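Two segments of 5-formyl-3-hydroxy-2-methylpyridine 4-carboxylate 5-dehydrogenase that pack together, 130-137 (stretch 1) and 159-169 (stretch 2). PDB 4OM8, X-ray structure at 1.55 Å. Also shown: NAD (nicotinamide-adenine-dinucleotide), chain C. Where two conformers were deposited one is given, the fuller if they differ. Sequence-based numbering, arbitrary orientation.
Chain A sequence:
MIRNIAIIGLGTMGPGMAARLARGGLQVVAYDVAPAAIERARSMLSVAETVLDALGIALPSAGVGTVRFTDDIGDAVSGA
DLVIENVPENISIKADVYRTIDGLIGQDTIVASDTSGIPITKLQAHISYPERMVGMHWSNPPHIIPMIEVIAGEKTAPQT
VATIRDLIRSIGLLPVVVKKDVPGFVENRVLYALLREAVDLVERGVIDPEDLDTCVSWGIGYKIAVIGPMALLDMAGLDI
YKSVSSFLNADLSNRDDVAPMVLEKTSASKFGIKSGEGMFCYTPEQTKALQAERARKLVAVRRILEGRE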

# COMPACT_ATOMS: atom_id res chain seq x y z
N PRO A 130 12.48 -33.40 -7.23
CA PRO A 130 12.31 -31.95 -7.17
C PRO A 130 10.89 -31.53 -7.46
O PRO A 130 10.52 -30.38 -7.19
CB PRO A 130 13.27 -31.43 -8.25
CG PRO A 130 13.45 -32.61 -9.19
CD PRO A 130 13.38 -33.82 -8.32
N GLU A 131 10.08 -32.44 -8.00
CA GLU A 131 8.70 -32.12 -8.33
C GLU A 131 7.85 -31.85 -7.09
O GLU A 131 6.80 -31.21 -7.21
CB GLU A 131 8.06 -33.23 -9.16
CG GLU A 131 8.86 -33.65 -10.36
CD GLU A 131 9.90 -34.71 -10.02
OE1 GLU A 131 9.96 -35.14 -8.84
OE2 GLU A 131 10.63 -35.13 -10.92
N ARG A 132 8.28 -32.33 -5.92
CA ARG A 132 7.54 -32.08 -4.68
C ARG A 132 8.16 -30.94 -3.88
O ARG A 132 7.83 -30.75 -2.69
CB ARG A 132 7.44 -33.36 -3.81
CG ARG A 132 8.72 -34.18 -3.61
CD ARG A 132 9.81 -33.48 -2.76
NE ARG A 132 11.00 -34.33 -2.69
CZ ARG A 132 11.19 -35.26 -1.76
NH1 ARG A 132 10.29 -35.44 -0.79
NH2 ARG A 132 12.29 -36.02 -1.79
N MET A 133 9.05 -30.18 -4.50
CA MET A 133 9.58 -28.97 -3.87
C MET A 133 8.96 -27.73 -4.50
O MET A 133 8.79 -27.65 -5.71
CB MET A 133 11.10 -28.88 -3.95
CG MET A 133 11.61 -27.51 -3.48
SD MET A 133 13.37 -27.42 -3.20
CE MET A 133 13.52 -28.31 -1.66
N VAL A 134 8.61 -26.77 -3.65
CA VAL A 134 7.81 -25.62 -4.05
C VAL A 134 8.14 -24.44 -3.15
O VAL A 134 8.62 -24.63 -2.03
CB VAL A 134 6.30 -25.97 -3.97
CG1 VAL A 134 5.88 -26.25 -2.53
CG2 VAL A 134 5.42 -24.90 -4.59
N GLY A 135 7.87 -23.23 -3.63
CA GLY A 135 7.94 -22.08 -2.76
C GLY A 135 6.64 -21.87 -2.01
O GLY A 135 5.56 -21.97 -2.59
N MET A 136 6.74 -21.64 -0.70
CA MET A 136 5.60 -21.27 0.12
C MET A 136 6.05 -20.05 0.91
O MET A 136 6.68 -20.17 1.97
CB MET A 136 5.19 -22.42 1.05
CG MET A 136 3.94 -22.16 1.86
SD MET A 136 3.78 -23.43 3.14
CE MET A 136 2.08 -23.18 3.65
N HIS A 137 5.77 -18.88 0.36
CA HIS A 137 6.39 -17.66 0.83
C HIS A 137 5.43 -16.87 1.71
O HIS A 137 4.48 -16.26 1.23
CB HIS A 137 6.86 -16.82 -0.35
CG HIS A 137 7.48 -15.52 0.04
ND1 HIS A 137 6.92 -14.31 -0.29
CD2 HIS A 137 8.61 -15.25 0.74
CE1 HIS A 137 7.68 -13.34 0.19
NE2 HIS A 137 8.72 -13.88 0.81
PA NAD C . 16.17 -15.55 10.70
O1A NAD C . 17.63 -15.22 10.44
O2A NAD C . 15.35 -14.71 11.67
O5B NAD C . 16.10 -17.08 11.20
C5B NAD C . 16.86 -18.12 10.57
C4B NAD C . 16.93 -19.29 11.54
O4B NAD C . 17.47 -20.43 10.88
C3B NAD C . 17.83 -18.97 12.73
O3B NAD C . 17.12 -19.16 13.96
C2B NAD C . 18.98 -19.96 12.58
O2B NAD C . 19.55 -20.41 13.82
C1B NAD C . 18.31 -21.10 11.83
N9A NAD C . 19.21 -22.01 11.11
C8A NAD C . 20.37 -21.72 10.48
N7A NAD C . 20.89 -22.84 9.91
C5A NAD C . 20.06 -23.86 10.16
C6A NAD C . 20.01 -25.30 9.86
N6A NAD C . 20.98 -25.90 9.13
N1A NAD C . 18.95 -26.00 10.33
C2A NAD C . 17.98 -25.42 11.05
N3A NAD C . 17.96 -24.12 11.37
C4A NAD C . 18.96 -23.31 10.96
O3 NAD C . 15.47 -15.68 9.26
PN NAD C . 13.94 -15.34 8.90
O1N NAD C . 13.76 -13.84 8.79
O2N NAD C . 12.97 -16.13 9.76
O5D NAD C . 13.84 -15.92 7.40
C5D NAD C . 13.97 -17.32 7.13
C4D NAD C . 13.67 -17.53 5.65
O4D NAD C . 12.38 -16.97 5.39
C3D NAD C . 14.64 -16.80 4.74
O3D NAD C . 14.73 -17.55 3.53
C2D NAD C . 13.94 -15.48 4.44
O2D NAD C . 14.31 -14.95 3.17
C1D NAD C . 12.49 -15.91 4.43
N1N NAD C . 11.52 -14.85 4.77
C2N NAD C . 11.82 -13.85 5.64
C3N NAD C . 10.85 -12.88 5.94
C7N NAD C . 11.12 -11.73 6.86
O7N NAD C . 11.95 -11.80 7.76
N7N NAD C . 10.44 -10.61 6.64
C4N NAD C . 9.60 -12.96 5.34
C5N NAD C . 9.33 -14.00 4.47
C6N NAD C . 10.31 -14.94 4.21
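Stretch 2 159-169: QTVATIRDLIR

Stretch 2 is helical throughout, with the helix extending beyond both ends, and it lies against the strand formed by residues 133-137. The two elements run in broadly the same direction: their axes make an angle of 38° (signed crossing angle -38°) and approach to 8.7 Å. The backbones draw apart along the way, from 5.7 Å between the CA atoms of Arg-132 and Thr-160 to 7.8 Å between those of Met-136 and Ile-164, so the side chains that fill the gap have more space to bridge toward the far end.

Gln-159 makes no contact with the strand, but its carbonyl oxygen O accepts a hydrogen bond from Thr-163 OG1 at 2.9 Å, which settles that hydroxyl within the helix itself. Thr-160 is the anchor. In the m rotamer, its OG1 donates a 2.8 Å hydrogen bond to Glu-131 O, just before the strand begins, while its CG2 packs 3.7 Å from Val-134 CB. One small side chain thus supplies both a polar tie and an apolar contact where the backbones are closest. Val-161 points sideways and adds a lighter touch, CG2 to Val-134 CG2 at 4.2 Å.

Ala-162 and Thr-163 turn out of reach. One helical turn beyond Thr-160, Ile-164 points back toward the strand and spans two of its residues: CG1 lies 4.1 Å from Val-134 CG1, and CG2 lies 4.1 Å from Met-136 CG. Arg-165 and Asp-166 are exposed, and Leu-167 faces the strand without close contact. Ile-168 makes the last contact with the strand, its CG1 3.8 Å from Met-136 CE, reached by a methionine extended in t at all three chi angles. Arg-169 instead forms a salt bridge within the helix, NH2 to Asp-166 OD1 at 2.9 Å.

The rule is simple: Thr-160, Ile-164 and Ile-168, one turn apart, meet the alternate strand residues Val-134 and Met-136, with Val-161 beside them against Val-134.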

# COMPACT_ATOMS: atom_id res chain seq x y z
N GLN A 159 0.53 -30.56 -9.33
CA GLN A 159 -0.14 -31.15 -8.17
C GLN A 159 0.42 -30.64 -6.84
O GLN A 159 -0.30 -30.48 -5.86
CB GLN A 159 -0.03 -32.68 -8.22
CG GLN A 159 -0.85 -33.34 -9.33
CD GLN A 159 -0.25 -33.14 -10.72
OE1 GLN A 159 0.93 -32.82 -10.87
NE2 GLN A 159 -1.08 -33.33 -11.74
N THR A 160 1.72 -30.36 -6.81
CA THR A 160 2.36 -29.86 -5.60
C THR A 160 1.84 -28.47 -5.27
O THR A 160 1.48 -28.17 -4.12
CB THR A 160 3.88 -29.84 -5.77
OG1 THR A 160 4.33 -31.18 -6.00
CG2 THR A 160 4.58 -29.25 -4.52
N VAL A 161 1.77 -27.64 -6.30
CA VAL A 161 1.22 -26.30 -6.15
C VAL A 161 -0.23 -26.36 -5.69
O VAL A 161 -0.62 -25.66 -4.75
CB VAL A 161 1.33 -25.50 -7.47
CG1 VAL A 161 0.60 -24.19 -7.38
CG2 VAL A 161 2.80 -25.27 -7.84
N ALA A 162 -1.02 -27.22 -6.32
CA ALA A 162 -2.43 -27.31 -5.94
C ALA A 162 -2.59 -27.79 -4.49
O ALA A 162 -3.42 -27.27 -3.77
CB ALA A 162 -3.17 -28.22 -6.88
N THR A 163 -1.78 -28.75 -4.08
CA THR A 163 -1.89 -29.30 -2.72
C THR A 163 -1.57 -28.25 -1.65
O THR A 163 -2.26 -28.16 -0.64
CB THR A 163 -0.97 -30.51 -2.53
OG1 THR A 163 -1.37 -31.56 -3.43
CG2 THR A 163 -1.04 -31.03 -1.09
N ILE A 164 -0.53 -27.45 -1.88
CA ILE A 164 -0.19 -26.39 -0.92
C ILE A 164 -1.22 -25.25 -0.97
O ILE A 164 -1.61 -24.72 0.07
CB ILE A 164 1.24 -25.88 -1.18
CG1 ILE A 164 2.24 -27.00 -0.89
CG2 ILE A 164 1.55 -24.63 -0.35
CD1 ILE A 164 2.17 -27.56 0.53
N ARG A 165 -1.68 -24.87 -2.16
CA ARG A 165 -2.78 -23.90 -2.28
C ARG A 165 -3.96 -24.36 -1.45
O ARG A 165 -4.53 -23.59 -0.69
CB ARG A 165 -3.21 -23.73 -3.74
CG ARG A 165 -4.51 -22.93 -3.91
CD ARG A 165 -4.86 -22.73 -5.37
NE ARG A 165 -6.13 -22.00 -5.52
CZ ARG A 165 -7.33 -22.58 -5.55
NH1 ARG A 165 -7.44 -23.90 -5.46
NH2 ARG A 165 -8.42 -21.84 -5.69
N ASP A 166 -4.30 -25.64 -1.59
CA ASP A 166 -5.44 -26.22 -0.89
C ASP A 166 -5.25 -26.25 0.62
O ASP A 166 -6.18 -25.94 1.38
CB ASP A 166 -5.69 -27.65 -1.41
CG ASP A 166 -6.94 -28.25 -0.85
OD1 ASP A 166 -8.02 -27.65 -1.02
OD2 ASP A 166 -6.84 -29.34 -0.23
N LEU A 167 -4.05 -26.59 1.07
CA LEU A 167 -3.75 -26.60 2.50
C LEU A 167 -3.97 -25.22 3.11
O LEU A 167 -4.59 -25.07 4.16
CB LEU A 167 -2.30 -27.05 2.73
CG LEU A 167 -1.80 -26.94 4.17
CD1 LEU A 167 -2.55 -27.94 5.08
CD2 LEU A 167 -0.28 -27.13 4.27
N ILE A 168 -3.46 -24.21 2.42
CA ILE A 168 -3.57 -22.83 2.88
C ILE A 168 -5.03 -22.41 2.97
O ILE A 168 -5.46 -21.85 3.99
CB ILE A 168 -2.77 -21.89 1.93
CG1 ILE A 168 -1.27 -22.21 2.05
CG2 ILE A 168 -3.01 -20.43 2.28
CD1 ILE A 168 -0.41 -21.60 0.94
N ARG A 169 -5.81 -22.67 1.92
CA ARG A 169 -7.24 -22.37 1.95
C ARG A 169 -7.97 -23.14 3.06
O ARG A 169 -8.84 -22.59 3.74
CB ARG A 169 -7.85 -22.70 0.58
CG ARG A 169 -9.21 -22.12 0.29
CD ARG A 169 -9.65 -22.55 -1.10
NE ARG A 169 -8.92 -23.76 -1.51
CZ ARG A 169 -9.13 -24.42 -2.64
NH1 ARG A 169 -10.06 -24.01 -3.49
NH2 ARG A 169 -8.40 -25.51 -2.91